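CaaX farnesyltransferase alpha subunit Ram2 (Aspergillus fumigatus, PDB 4L9P) is the alpha subunit of a heterodimeric prenyltransferase that probably attaches farnesyl, and perhaps geranylgeranyl, groups to proteins ending in a CAAX motif. Local coordinates at residues K29-N34 / Y59-M64; E55-L60 / G78-M83; N67-R72 / A95-A100. The protein carries 1 engineered substitution. All coordinates share one frame; numbering follows the deposited sequence.

Interaction 1. Residues K29-N34 / Y59-M64. With EDO (1,2-ethanediol), chain G.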
ATOM      1  N   LYS A  29     -21.331  27.937 -22.281  1.00 25.66           N
ATOM      2  CA  LYS A  29     -20.331  28.847 -21.722  1.00 26.01           C
ATOM      3  C   LYS A  29     -19.442  28.094 -20.739  1.00 25.18           C
ATOM      4  O   LYS A  29     -19.960  27.456 -19.848  1.00 26.30           O
ATOM      5  CB  LYS A  29     -20.976  30.000 -20.966  1.00 28.82           C
ATOM      6  CG  LYS A  29     -21.618  31.028 -21.936  1.00 32.97           C
ATOM      7  CD  LYS A  29     -22.473  32.046 -21.222  1.00 36.67           C
ATOM      8  CE  LYS A  29     -23.474  32.667 -22.183  1.00 38.97           C
ATOM      9  NZ  LYS A  29     -24.322  33.705 -21.505  1.00 41.11           N
ATOM     10  N   PRO A  30     -18.128  28.248 -20.870  1.00 23.10           N
ATOM     11  CA  PRO A  30     -17.197  27.521 -19.981  1.00 22.57           C
ATOM     12  C   PRO A  30     -17.263  28.105 -18.584  1.00 23.44           C
ATOM     13  O   PRO A  30     -17.686  29.260 -18.407  1.00 25.33           O
ATOM     14  CB  PRO A  30     -15.822  27.803 -20.603  1.00 22.38           C
ATOM     15  CG  PRO A  30     -16.031  29.074 -21.443  1.00 22.34           C
ATOM     16  CD  PRO A  30     -17.430  29.026 -21.912  1.00 22.83           C
ATOM     17  N   ILE A  31     -16.902  27.296 -17.592  1.00 22.84           N
ATOM     18  CA  ILE A  31     -16.795  27.739 -16.213  1.00 23.99           C
ATOM     19  C   ILE A  31     -15.324  27.903 -15.843  1.00 24.37           C
ATOM     20  O   ILE A  31     -14.579  26.917 -15.787  1.00 22.67           O
ATOM     21  CB  ILE A  31     -17.435  26.739 -15.251  1.00 23.93           C
ATOM     22  CG1 ILE A  31     -18.939  26.606 -15.505  1.00 24.15           C
ATOM     23  CG2 ILE A  31     -17.145  27.138 -13.765  1.00 24.15           C
ATOM     24  CD1 ILE A  31     -19.540  25.545 -14.597  1.00 24.78           C
ATOM     25  N   GLU A  32     -14.915  29.158 -15.656  1.00 27.02           N
ATOM     26  CA  GLU A  32     -13.556  29.571 -15.339  0.50 28.53           C
ATOM     27  C   GLU A  32     -13.048  28.913 -14.053  1.00 28.38           C
ATOM     28  O   GLU A  32     -13.837  28.684 -13.145  1.00 28.90           O
ATOM     29  CB  GLU A  32     -13.585  31.094 -15.148  0.50 30.68           C
ATOM     30  CG  GLU A  32     -12.242  31.789 -15.079  0.50 32.74           C
ATOM     31  CD  GLU A  32     -12.353  33.322 -15.110  0.50 34.69           C
ATOM     32  OE1 GLU A  32     -13.458  33.885 -14.938  0.50 35.08           O
ATOM     33  OE2 GLU A  32     -11.308  33.970 -15.317  0.50 36.02           O
ATOM     34  N   LEU A  33     -11.746  28.650 -13.966  1.00 27.90           N
ATOM     35  CA  LEU A  33     -11.130  28.098 -12.757  1.00 28.17           C
ATOM     36  C   LEU A  33     -11.188  29.072 -11.586  1.00 29.07           C
ATOM     37  O   LEU A  33     -10.897  30.265 -11.716  1.00 29.66           O
ATOM     38  CB  LEU A  33      -9.674  27.738 -13.026  1.00 28.65           C
ATOM     39  CG  LEU A  33      -8.817  27.316 -11.837  1.00 28.82           C
ATOM     40  CD1 LEU A  33      -9.327  26.017 -11.240  1.00 28.37           C
ATOM     41  CD2 LEU A  33      -7.348  27.180 -12.267  1.00 28.92           C
ATOM     42  N   ASN A  34     -11.578  28.552 -10.434  1.00 31.03           N
ATOM     43  CA  ASN A  34     -11.484  29.278  -9.196  1.00 34.23           C
ATOM     44  C   ASN A  34     -10.632  28.414  -8.273  1.00 35.86           C
ATOM     45  O   ASN A  34     -11.108  27.444  -7.699  1.00 35.95           O
ATOM     46  CB  ASN A  34     -12.884  29.446  -8.647  1.00 37.11           C
ATOM     47  CG  ASN A  34     -12.905  30.128  -7.313  1.00 40.52           C
ATOM     48  OD1 ASN A  34     -11.858  30.434  -6.728  1.00 41.58           O
ATOM     49  ND2 ASN A  34     -14.109  30.387  -6.815  1.00 41.90           N
ATOM     50  N   TYR A  59     -14.352  24.095 -20.156  1.00 14.14           N
ATOM     51  CA  TYR A  59     -15.495  23.512 -20.892  1.00 14.49           C
ATOM     52  C   TYR A  59     -15.959  22.203 -20.229  1.00 14.61           C
ATOM     53  O   TYR A  59     -17.149  21.914 -20.185  1.00 15.85           O
ATOM     54  CB  TYR A  59     -15.144  23.288 -22.404  1.00 14.35           C
ATOM     55  CG  TYR A  59     -15.356  24.569 -23.181  1.00 15.75           C
ATOM     56  CD1 TYR A  59     -14.358  25.528 -23.267  1.00 16.52           C
ATOM     57  CD2 TYR A  59     -16.596  24.863 -23.688  1.00 17.33           C
ATOM     58  CE1 TYR A  59     -14.583  26.757 -23.951  1.00 18.08           C
ATOM     59  CE2 TYR A  59     -16.820  26.078 -24.328  1.00 18.26           C
ATOM     60  CZ  TYR A  59     -15.811  26.978 -24.456  1.00 18.66           C
ATOM     61  OH  TYR A  59     -16.003  28.194 -25.118  1.00 20.97           O
ATOM     62  N   LEU A  60     -15.020  21.408 -19.668  1.00 13.01           N
ATOM     63  CA  LEU A  60     -15.445  20.184 -19.009  1.00 13.23           C
ATOM     64  C   LEU A  60     -16.317  20.502 -17.773  1.00 13.49           C
ATOM     65  O   LEU A  60     -17.344  19.832 -17.523  1.00 13.94           O
ATOM     66  CB  LEU A  60     -14.185  19.367 -18.593  1.00 13.86           C
ATOM     67  CG  LEU A  60     -14.617  17.996 -18.029  1.00 14.73           C
ATOM     68  CD1 LEU A  60     -15.206  17.095 -19.107  1.00 15.91           C
ATOM     69  CD2 LEU A  60     -13.452  17.277 -17.294  1.00 15.93           C
ATOM     70  N   ARG A  61     -15.930  21.517 -17.020  1.00 13.87           N
ATOM     71  CA  ARG A  61     -16.756  21.905 -15.877  1.00 14.53           C
ATOM     72  C   ARG A  61     -18.187  22.226 -16.342  1.00 15.53           C
ATOM     73  O   ARG A  61     -19.154  21.817 -15.712  1.00 16.70           O
ATOM     74  CB  ARG A  61     -16.182  23.129 -15.139  1.00 15.29           C
ATOM     75  CG  ARG A  61     -15.094  22.744 -14.163  1.00 17.24           C
ATOM     76  CD  ARG A  61     -14.695  23.938 -13.255  1.00 18.83           C
ATOM     77  NE  ARG A  61     -13.817  24.778 -14.031  1.00 20.83           N
ATOM     78  CZ  ARG A  61     -12.495  24.680 -14.114  1.00 20.57           C
ATOM     79  NH1 ARG A  61     -11.771  23.839 -13.355  1.00 19.69           N
ATOM     80  NH2 ARG A  61     -11.897  25.498 -14.944  1.00 21.52           N
ATOM     81  N   ALA A  62     -18.313  22.940 -17.459  1.00 15.10           N
ATOM     82  CA  ALA A  62     -19.634  23.306 -17.940  1.00 16.24           C
ATOM     83  C   ALA A  62     -20.446  22.106 -18.398  1.00 16.40           C
ATOM     84  O   ALA A  62     -21.637  22.006 -18.095  1.00 18.13           O
ATOM     85  CB  ALA A  62     -19.495  24.333 -19.115  1.00 17.01           C
ATOM     86  N   VAL A  63     -19.856  21.215 -19.192  1.00 14.89           N
ATOM     87  CA  VAL A  63     -20.624  20.063 -19.643  1.00 16.38           C
ATOM     88  C   VAL A  63     -21.033  19.159 -18.484  1.00 16.23           C
ATOM     89  O   VAL A  63     -22.146  18.628 -18.475  1.00 17.04           O
ATOM     90  CB  VAL A  63     -19.988  19.272 -20.833  1.00 17.80           C
ATOM     91  CG1 VAL A  63     -20.027  20.139 -22.085  1.00 18.78           C
ATOM     92  CG2 VAL A  63     -18.568  18.811 -20.549  1.00 18.89           C
ATOM     93  N   MET A  64     -20.118  18.950 -17.521  1.00 15.54           N
ATOM     94  CA  MET A  64     -20.482  18.076 -16.432  1.00 16.14           C
ATOM     95  C   MET A  64     -21.579  18.710 -15.550  1.00 18.35           C
ATOM     96  O   MET A  64     -22.480  18.018 -15.077  1.00 19.73           O
ATOM     97  CB  MET A  64     -19.235  17.757 -15.605  1.00 14.83           C
ATOM     98  CG  MET A  64     -18.247  16.863 -16.367  1.00 14.11           C
ATOM     99  SD  MET A  64     -16.865  16.290 -15.364  1.00 15.08           S
ATOM    100  CE  MET A  64     -16.241  17.817 -14.720  1.00 18.57           C
TER
HETATM  101  C1  EDO G 404      -7.785  23.393 -14.280  1.00 22.68           C
HETATM  102  O1  EDO G 404      -9.191  23.575 -14.410  1.00 22.10           O
HETATM  103  C2  EDO G 404      -7.474  22.461 -13.138  1.00 22.87           C
HETATM  104  O2  EDO G 404      -8.162  21.203 -13.264  1.00 20.69           O
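Arg61 reaches off its helix to take the carbonyl of Ile31 side-on with two nitrogens. Its NE lies 2.9 Å from Ile31 O in a fairly straight bond (164°), and NH2 reaches the same oxygen at 3.1 Å with a more bent one. Ile31 O sits in the guanidinium plane, NE rising above the carbonyl plane and NH2 lying within it. The bend at chi3 (-79°) swings NE out of the line of the chain, and Leu33 CA rests over one face of the guanidinium. Pro30 lies alongside Tyr59, its CB over one face of the ring, 3.8 Å from the centroid and 14° off the normal, a CH-pi contact, while CD reaches the CZ end. Ala62 CB approaches Lys29 O at 3.2 Å, and Ile31 CD1 lies over Ala62 CA. Further out, Arg61 NH1 donates to ethanediol O1 (2.8 Å) and to His194 O of the beta subunit, a residue that also packs on Ile31 and Leu33. Tyr59 also meets the ring of Trp25, planes steeply inclined. The loop between helices 18-21 and 51-65 is thus held on the latter where the alpha subunit meets the beta subunit; the helix's other side packs on helices 71-83 and 88-100.

Interaction 2. Residues E55-L60 / G78-M83. With EDO (1,2-ethanediol), chain G.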
ATOM      1  N   GLU A  55      -8.376  25.915 -20.879  1.00 17.02           N
ATOM      2  CA  GLU A  55      -9.592  26.089 -21.662  1.00 17.40           C
ATOM      3  C   GLU A  55     -10.405  24.789 -21.690  1.00 15.49           C
ATOM      4  O   GLU A  55     -11.625  24.795 -21.405  1.00 15.40           O
ATOM      5  CB  GLU A  55      -9.282  26.517 -23.105  1.00 20.89           C
ATOM      6  CG  GLU A  55     -10.606  26.749 -23.825  1.00 24.85           C
ATOM      7  CD  GLU A  55     -10.501  27.074 -25.270  1.00 28.49           C
ATOM      8  OE1 GLU A  55      -9.862  26.335 -26.053  1.00 29.25           O
ATOM      9  OE2 GLU A  55     -11.117  28.069 -25.635  1.00 30.65           O
ATOM     10  N   ALA A  56      -9.741  23.664 -21.976  1.00 14.18           N
ATOM     11  CA  ALA A  56     -10.459  22.386 -22.088  1.00 14.04           C
ATOM     12  C   ALA A  56     -11.183  22.075 -20.774  1.00 13.39           C
ATOM     13  O   ALA A  56     -12.352  21.649 -20.749  1.00 13.52           O
ATOM     14  CB  ALA A  56      -9.490  21.240 -22.506  1.00 14.33           C
ATOM     15  N   THR A  57     -10.470  22.219 -19.666  1.00 12.97           N
ATOM     16  CA  THR A  57     -11.097  21.903 -18.382  1.00 12.39           C
ATOM     17  C   THR A  57     -12.218  22.846 -17.970  1.00 12.85           C
ATOM     18  O   THR A  57     -13.134  22.427 -17.270  1.00 13.04           O
ATOM     19  CB  THR A  57     -10.028  21.791 -17.238  1.00 13.01           C
ATOM     20  OG1 THR A  57      -9.269  23.018 -17.177  1.00 14.00           O
ATOM     21  CG2 THR A  57      -9.091  20.581 -17.462  1.00 12.29           C
ATOM     22  N   SER A  58     -12.159  24.121 -18.410  1.00 14.12           N
ATOM     23  CA  SER A  58     -13.269  25.032 -18.159  0.50 14.86           C
ATOM     24  C   SER A  58     -14.536  24.609 -18.948  1.00 14.55           C
ATOM     25  O   SER A  58     -15.663  24.692 -18.436  1.00 15.38           O
ATOM     26  CB  SER A  58     -12.836  26.475 -18.466  0.50 15.98           C
ATOM     27  OG  SER A  58     -11.710  26.847 -17.655  0.50 16.30           O
ATOM     28  N   TYR A  59     -14.352  24.095 -20.156  1.00 14.14           N
ATOM     29  CA  TYR A  59     -15.495  23.512 -20.892  1.00 14.49           C
ATOM     30  C   TYR A  59     -15.959  22.203 -20.229  1.00 14.61           C
ATOM     31  O   TYR A  59     -17.149  21.914 -20.185  1.00 15.85           O
ATOM     32  CB  TYR A  59     -15.144  23.288 -22.404  1.00 14.35           C
ATOM     33  CG  TYR A  59     -15.356  24.569 -23.181  1.00 15.75           C
ATOM     34  CD1 TYR A  59     -14.358  25.528 -23.267  1.00 16.52           C
ATOM     35  CD2 TYR A  59     -16.596  24.863 -23.688  1.00 17.33           C
ATOM     36  CE1 TYR A  59     -14.583  26.757 -23.951  1.00 18.08           C
ATOM     37  CE2 TYR A  59     -16.820  26.078 -24.328  1.00 18.26           C
ATOM     38  CZ  TYR A  59     -15.811  26.978 -24.456  1.00 18.66           C
ATOM     39  OH  TYR A  59     -16.003  28.194 -25.118  1.00 20.97           O
ATOM     40  N   LEU A  60     -15.020  21.408 -19.668  1.00 13.01           N
ATOM     41  CA  LEU A  60     -15.445  20.184 -19.009  1.00 13.23           C
ATOM     42  C   LEU A  60     -16.317  20.502 -17.773  1.00 13.49           C
ATOM     43  O   LEU A  60     -17.344  19.832 -17.523  1.00 13.94           O
ATOM     44  CB  LEU A  60     -14.185  19.367 -18.593  1.00 13.86           C
ATOM     45  CG  LEU A  60     -14.617  17.996 -18.029  1.00 14.73           C
ATOM     46  CD1 LEU A  60     -15.206  17.095 -19.107  1.00 15.91           C
ATOM     47  CD2 LEU A  60     -13.452  17.277 -17.294  1.00 15.93           C
ATOM     48  N   GLY A  78     -11.669  12.939 -24.483  1.00  8.59           N
ATOM     49  CA  GLY A  78     -10.493  12.346 -25.099  1.00  9.51           C
ATOM     50  C   GLY A  78      -9.354  13.364 -25.183  1.00  9.69           C
ATOM     51  O   GLY A  78      -8.166  13.005 -24.994  1.00 10.93           O
ATOM     52  N   ASP A  79      -9.720  14.635 -25.442  1.00 10.66           N
ATOM     53  CA  ASP A  79      -8.702  15.688 -25.531  1.00 10.71           C
ATOM     54  C   ASP A  79      -8.029  15.888 -24.136  1.00 11.46           C
ATOM     55  O   ASP A  79      -6.788  15.962 -24.004  1.00 11.81           O
ATOM     56  CB  ASP A  79      -9.377  16.990 -25.995  1.00 11.31           C
ATOM     57  CG  ASP A  79      -8.382  18.070 -26.334  1.00 15.99           C
ATOM     58  OD1 ASP A  79      -7.200  17.760 -26.594  1.00 17.77           O
ATOM     59  OD2 ASP A  79      -8.794  19.221 -26.358  1.00 18.44           O
ATOM     60  N   ILE A  80      -8.848  15.949 -23.097  1.00  9.86           N
ATOM     61  CA  ILE A  80      -8.293  16.145 -21.765  1.00 10.10           C
ATOM     62  C   ILE A  80      -7.443  14.948 -21.362  1.00  9.55           C
ATOM     63  O   ILE A  80      -6.384  15.113 -20.782  1.00 10.36           O
ATOM     64  CB  ILE A  80      -9.399  16.393 -20.720  1.00 10.70           C
ATOM     65  CG1 ILE A  80      -9.991  17.812 -21.011  1.00 11.80           C
ATOM     66  CG2 ILE A  80      -8.795  16.352 -19.279  1.00 11.41           C
ATOM     67  CD1 ILE A  80     -11.216  18.144 -20.245  1.00 13.79           C
ATOM     68  N   ILE A  81      -7.903  13.746 -21.661  1.00 10.13           N
ATOM     69  CA  ILE A  81      -7.095  12.539 -21.404  1.00 10.27           C
ATOM     70  C   ILE A  81      -5.755  12.562 -22.125  1.00 12.41           C
ATOM     71  O   ILE A  81      -4.738  12.106 -21.535  1.00 13.29           O
ATOM     72  CB  ILE A  81      -7.915  11.239 -21.721  1.00  9.91           C
ATOM     73  CG1 ILE A  81      -8.962  11.060 -20.623  1.00 10.45           C
ATOM     74  CG2 ILE A  81      -6.992   9.990 -21.851  1.00 10.44           C
ATOM     75  CD1 ILE A  81     -10.088  10.043 -20.976  1.00 11.60           C
ATOM     76  N   SER A  82      -5.732  13.105 -23.346  1.00 13.62           N
ATOM     77  CA  SER A  82      -4.451  13.229 -24.074  1.00 14.71           C
ATOM     78  C   SER A  82      -3.485  14.161 -23.332  1.00 15.87           C
ATOM     79  O   SER A  82      -2.276  13.973 -23.397  1.00 18.60           O
ATOM     80  CB  SER A  82      -4.676  13.701 -25.527  1.00 18.31           C
ATOM     81  OG  SER A  82      -4.841  15.108 -25.635  1.00 20.61           O
ATOM     82  N   MET A  83      -4.009  15.161 -22.640  1.00 12.96           N
ATOM     83  CA  MET A  83      -3.154  16.082 -21.868  1.00 13.56           C
ATOM     84  C   MET A  83      -2.805  15.583 -20.484  1.00 14.11           C
ATOM     85  O   MET A  83      -1.706  15.838 -19.988  1.00 15.71           O
ATOM     86  CB  MET A  83      -3.808  17.468 -21.761  1.00 15.16           C
ATOM     87  CG  MET A  83      -3.805  18.207 -23.122  1.00 16.93           C
ATOM     88  SD  MET A  83      -4.580  19.830 -22.954  1.00 18.40           S
ATOM     89  CE  MET A  83      -6.275  19.395 -23.002  1.00 16.84           C
TER
HETATM   90  C1  EDO G 404      -7.785  23.393 -14.280  1.00 22.68           C
HETATM   91  O1  EDO G 404      -9.191  23.575 -14.410  1.00 22.10           O
HETATM   92  C2  EDO G 404      -7.474  22.461 -13.138  1.00 22.87           C
HETATM   93  O2  EDO G 404      -8.162  21.203 -13.264  1.00 20.69           O
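Ile80 reaches from helix 71-83 to Ala56 and Leu60 of helix 51-65, a helix pair whose directions differ by 137°, closer to antiparallel than parallel, at the start of the all-helical alpha-subunit fold, with segment 78-83 inside a prenyltransferase alpha repeat of the TPR clan. The two short axes come within 10.1 Å and cross at -137°. No hydrogen bond spans them, and the contact is apolar and buried. Ile80 CG1 stands anti to the carbonyl carbon (chi1 -70°) and meets Ala56 CB at 3.8 Å. Its terminal CD1 goes further, lying 3.7 Å from Ala56 O and also near Thr57 CG2. Ile80 CD1 comes across Leu60 as well, near its CB and CD2. One turn along, Met83 bends at chi3 and brings its methyl CE to the same Ala56 CB, so this small residue receives two side chains of the opposing helix. Leu76, from the preceding part of helix 71-83, also packs on Ala56 and Leu60.

The polar groups find partners elsewhere. Asp79 OD2 is held by Tyr19 OH, and Ser82 OG donates to Asp79 O within its own helix. Thr57 OG1 bonds back to Tyr53 O and accepts from ethanediol, which also bonds Asp148 of the beta subunit. The closest carbon-carbon approach across the helices is Leu60 CB to Ile80 CD1, at 3.6 Å.

Interaction 3. Residues N67-R72 / A95-A100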
ATOM      1  N   ASN A  67     -24.718  17.969 -17.037  1.00 21.18           N
ATOM      2  CA  ASN A  67     -24.917  16.547 -17.241  1.00 21.71           C
ATOM      3  C   ASN A  67     -25.079  16.226 -18.729  1.00 20.47           C
ATOM      4  O   ASN A  67     -25.883  15.371 -19.114  1.00 20.04           O
ATOM      5  CB  ASN A  67     -26.093  16.009 -16.402  1.00 25.00           C
ATOM      6  CG  ASN A  67     -26.014  14.495 -16.190  1.00 28.51           C
ATOM      7  OD1 ASN A  67     -24.935  13.923 -16.051  1.00 29.05           O
ATOM      8  ND2 ASN A  67     -27.151  13.842 -16.230  1.00 30.86           N
ATOM      9  N   GLU A  68     -24.285  16.905 -19.553  1.00 18.67           N
ATOM     10  CA  GLU A  68     -24.397  16.782 -21.001  1.00 17.61           C
ATOM     11  C   GLU A  68     -23.803  15.478 -21.498  1.00 17.16           C
ATOM     12  O   GLU A  68     -22.608  15.165 -21.175  1.00 17.78           O
ATOM     13  CB  GLU A  68     -23.685  17.939 -21.680  1.00 16.52           C
ATOM     14  CG  GLU A  68     -23.723  17.812 -23.200  1.00 17.21           C
ATOM     15  CD  GLU A  68     -23.147  19.026 -23.925  1.00 18.45           C
ATOM     16  OE1 GLU A  68     -23.424  20.174 -23.525  1.00 19.77           O
ATOM     17  OE2 GLU A  68     -22.396  18.811 -24.911  1.00 18.75           O
ATOM     18  N   MET A  69     -24.608  14.680 -22.181  1.00 18.09           N
ATOM     19  CA  MET A  69     -24.198  13.429 -22.813  1.00 18.70           C
ATOM     20  C   MET A  69     -24.227  13.659 -24.290  1.00 17.95           C
ATOM     21  O   MET A  69     -25.315  13.710 -24.885  1.00 19.30           O
ATOM     22  CB  MET A  69     -25.158  12.284 -22.445  1.00 20.35           C
ATOM     23  CG  MET A  69     -25.337  12.043 -20.913  1.00 20.36           C
ATOM     24  SD  MET A  69     -23.914  11.235 -20.170  1.00 21.09           S
ATOM     25  CE  MET A  69     -23.251  12.552 -19.204  1.00 20.01           C
ATOM     26  N   SER A  70     -23.074  13.877 -24.903  1.00 14.74           N
ATOM     27  CA  SER A  70     -23.050  14.299 -26.296  1.00 14.20           C
ATOM     28  C   SER A  70     -21.765  13.855 -26.959  1.00 13.21           C
ATOM     29  O   SER A  70     -20.751  13.570 -26.294  1.00 14.70           O
ATOM     30  CB  SER A  70     -23.132  15.819 -26.327  1.00 14.07           C
ATOM     31  OG  SER A  70     -21.906  16.394 -25.885  1.00 15.06           O
ATOM     32  N   GLU A  71     -21.753  13.825 -28.260  1.00 14.53           N
ATOM     33  CA  GLU A  71     -20.529  13.561 -28.993  1.00 14.39           C
ATOM     34  C   GLU A  71     -19.440  14.610 -28.751  1.00 13.71           C
ATOM     35  O   GLU A  71     -18.241  14.254 -28.634  1.00 12.95           O
ATOM     36  CB  GLU A  71     -20.820  13.449 -30.498  1.00 15.93           C
ATOM     37  CG  GLU A  71     -21.690  12.255 -30.847  1.00 19.15           C
ATOM     38  CD  GLU A  71     -20.956  10.934 -30.796  1.00 21.52           C
ATOM     39  OE1 GLU A  71     -19.707  10.913 -30.675  1.00 23.12           O
ATOM     40  OE2 GLU A  71     -21.645   9.886 -30.873  1.00 23.28           O
ATOM     41  N   ARG A  72     -19.786  15.897 -28.694  1.00 12.65           N
ATOM     42  CA  ARG A  72     -18.766  16.899 -28.428  1.00 13.34           C
ATOM     43  C   ARG A  72     -18.135  16.662 -27.050  1.00 12.48           C
ATOM     44  O   ARG A  72     -16.925  16.814 -26.900  1.00 12.04           O
ATOM     45  CB  ARG A  72     -19.274  18.360 -28.591  1.00 14.21           C
ATOM     46  CG  ARG A  72     -20.296  18.802 -27.567  1.00 14.29           C
ATOM     47  CD  ARG A  72     -20.682  20.311 -27.780  1.00 15.67           C
ATOM     48  NE  ARG A  72     -21.630  20.650 -26.747  1.00 16.53           N
ATOM     49  CZ  ARG A  72     -22.366  21.737 -26.771  1.00 17.70           C
ATOM     50  NH1 ARG A  72     -22.208  22.590 -27.794  1.00 17.89           N
ATOM     51  NH2 ARG A  72     -23.222  21.958 -25.789  1.00 19.56           N
ATOM     52  N   ALA A  95     -17.008   7.439 -19.303  1.00  8.60           N
ATOM     53  CA  ALA A  95     -17.748   6.212 -19.327  1.00 10.24           C
ATOM     54  C   ALA A  95     -19.262   6.467 -19.284  1.00 11.44           C
ATOM     55  O   ALA A  95     -20.027   5.754 -19.951  1.00 11.88           O
ATOM     56  CB  ALA A  95     -17.342   5.308 -18.131  1.00 10.88           C
ATOM     57  N   LYS A  96     -19.683   7.452 -18.496  1.00 12.44           N
ATOM     58  CA  LYS A  96     -21.129   7.810 -18.493  1.00 13.60           C
ATOM     59  C   LYS A  96     -21.603   8.142 -19.897  1.00 13.79           C
ATOM     60  O   LYS A  96     -22.660   7.641 -20.319  1.00 14.90           O
ATOM     61  CB  LYS A  96     -21.367   9.015 -17.607  1.00 15.33           C
ATOM     62  CG  LYS A  96     -21.250   8.740 -16.132  1.00 17.95           C
ATOM     63  CD  LYS A  96     -21.585  10.067 -15.398  1.00 21.17           C
ATOM     64  CE  LYS A  96     -21.598   9.908 -13.892  1.00 23.04           C
ATOM     65  NZ  LYS A  96     -22.042  11.220 -13.312  1.00 23.53           N
ATOM     66  N   ILE A  97     -20.832   8.941 -20.631  1.00 11.16           N
ATOM     67  CA  ILE A  97     -21.252   9.346 -21.988  1.00 10.91           C
ATOM     68  C   ILE A  97     -21.306   8.126 -22.914  1.00 12.36           C
ATOM     69  O   ILE A  97     -22.260   7.943 -23.651  1.00 12.63           O
ATOM     70  CB  ILE A  97     -20.272  10.355 -22.596  1.00 11.10           C
ATOM     71  CG1 ILE A  97     -20.217  11.636 -21.755  1.00 11.63           C
ATOM     72  CG2 ILE A  97     -20.694  10.661 -24.057  1.00 11.34           C
ATOM     73  CD1 ILE A  97     -19.037  12.549 -22.076  1.00 12.61           C
ATOM     74  N   LEU A  98     -20.320   7.246 -22.881  1.00 11.51           N
ATOM     75  CA  LEU A  98     -20.286   6.091 -23.761  1.00 13.12           C
ATOM     76  C   LEU A  98     -21.520   5.245 -23.565  1.00 14.87           C
ATOM     77  O   LEU A  98     -22.119   4.823 -24.535  1.00 14.75           O
ATOM     78  CB  LEU A  98     -19.049   5.234 -23.428  1.00 12.51           C
ATOM     79  CG  LEU A  98     -17.725   5.880 -23.809  1.00 11.68           C
ATOM     80  CD1 LEU A  98     -16.580   5.078 -23.112  1.00 11.70           C
ATOM     81  CD2 LEU A  98     -17.534   5.827 -25.319  1.00 12.16           C
ATOM     82  N   PHE A  99     -21.894   4.972 -22.313  1.00 15.69           N
ATOM     83  CA  PHE A  99     -23.099   4.191 -22.083  1.00 17.17           C
ATOM     84  C   PHE A  99     -24.382   4.958 -22.473  1.00 18.45           C
ATOM     85  O   PHE A  99     -25.275   4.390 -23.141  1.00 19.84           O
ATOM     86  CB  PHE A  99     -23.108   3.698 -20.656  1.00 17.40           C
ATOM     87  CG  PHE A  99     -22.184   2.555 -20.442  1.00 17.60           C
ATOM     88  CD1 PHE A  99     -22.513   1.263 -20.910  1.00 18.70           C
ATOM     89  CD2 PHE A  99     -20.982   2.729 -19.787  1.00 18.68           C
ATOM     90  CE1 PHE A  99     -21.632   0.176 -20.715  1.00 18.69           C
ATOM     91  CE2 PHE A  99     -20.127   1.648 -19.575  1.00 18.09           C
ATOM     92  CZ  PHE A  99     -20.447   0.391 -20.046  1.00 18.37           C
ATOM     93  N   ALA A 100     -24.463   6.249 -22.109  1.00 17.89           N
ATOM     94  CA  ALA A 100     -25.681   7.025 -22.415  1.00 18.20           C
ATOM     95  C   ALA A 100     -25.940   7.144 -23.916  1.00 18.70           C
ATOM     96  O   ALA A 100     -27.110   7.153 -24.368  1.00 19.65           O
ATOM     97  CB  ALA A 100     -25.560   8.364 -21.801  1.00 18.07           C
TER
HETATM   98  O   HOH W   1     -24.623  11.889 -14.147  1.00 33.49           O
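Met69 lays its sulfur against the last turn of helix 88-100, where it meets Ile97 and Ala100. The contact pairs the start of helix 71-83 with the end of helix 88-100, both in a prenyltransferase alpha-subunit repeat of the TPR clan. The apolar part centres on SD, which is 3.7 Å from Ile97 CA and the same distance from Ala100 CB. Bends at both chi2 (-75°) and chi3 (110°) fold the chain back, and CE ends 4.1 Å from Ile97 CG1; Ala100 CB also touches Met69 CG and CB. The other branch of Ile97 turns to the backbone of the loop: CG2 approaches Ser70 O at 3.7 Å and lies near Ser70 N.

Across the segments, the polar link is made by water. One molecule donates to Asn67 OD1 and accepts from Lys96 NZ, each at 2.8 Å. Asn67, with its positive phi, closes the C-terminal end of helix 51-65 in a Schellman motif.

Within segment 67-72 the ionic groups bond to one another. In a salt bridge Arg72 grips the Glu68 carboxylate side-on, NH2 to OE1 at 2.9 Å and NE to the syn lone pair of OE2 at 2.7 Å. Ser70 OG donates to the anti lone pair of that same OE2, and as the N-cap of helix 71-83 it also accepts from Ala73 N. Beyond the segments, Glu68 O accepts from Tyr93 OH.

Direct contact between the two segments is thus van der Waals, around one thioether, with Ser70 N buried there without a polar partner; the polar links to helix 88-100 are the water and the Tyr93 bond.

All three contacts lie at the N-terminal end of the alpha subunit and follow helices 51-65, 71-83 and 88-100 in turn. Interactions 1 and 2 use different sides of helix 51-65, with centres about 10 Å apart, and join where Ile31 N probably bonds Ser58 O at 3.0 Å. One ethanediol, probably from the crystallisation liquor, bonds Arg61 of interaction 1 and Thr57 of interaction 2 as well as Asp148 of the beta subunit. Interaction 3 starts just past the helix end, about 16 Å between centres from interaction 1, linked by Val63 O and Glu68 N (3.0 Å, probably bonded). Interactions 2 and 3 share helix 71-83 without touching, nearest atoms about 7 Å apart.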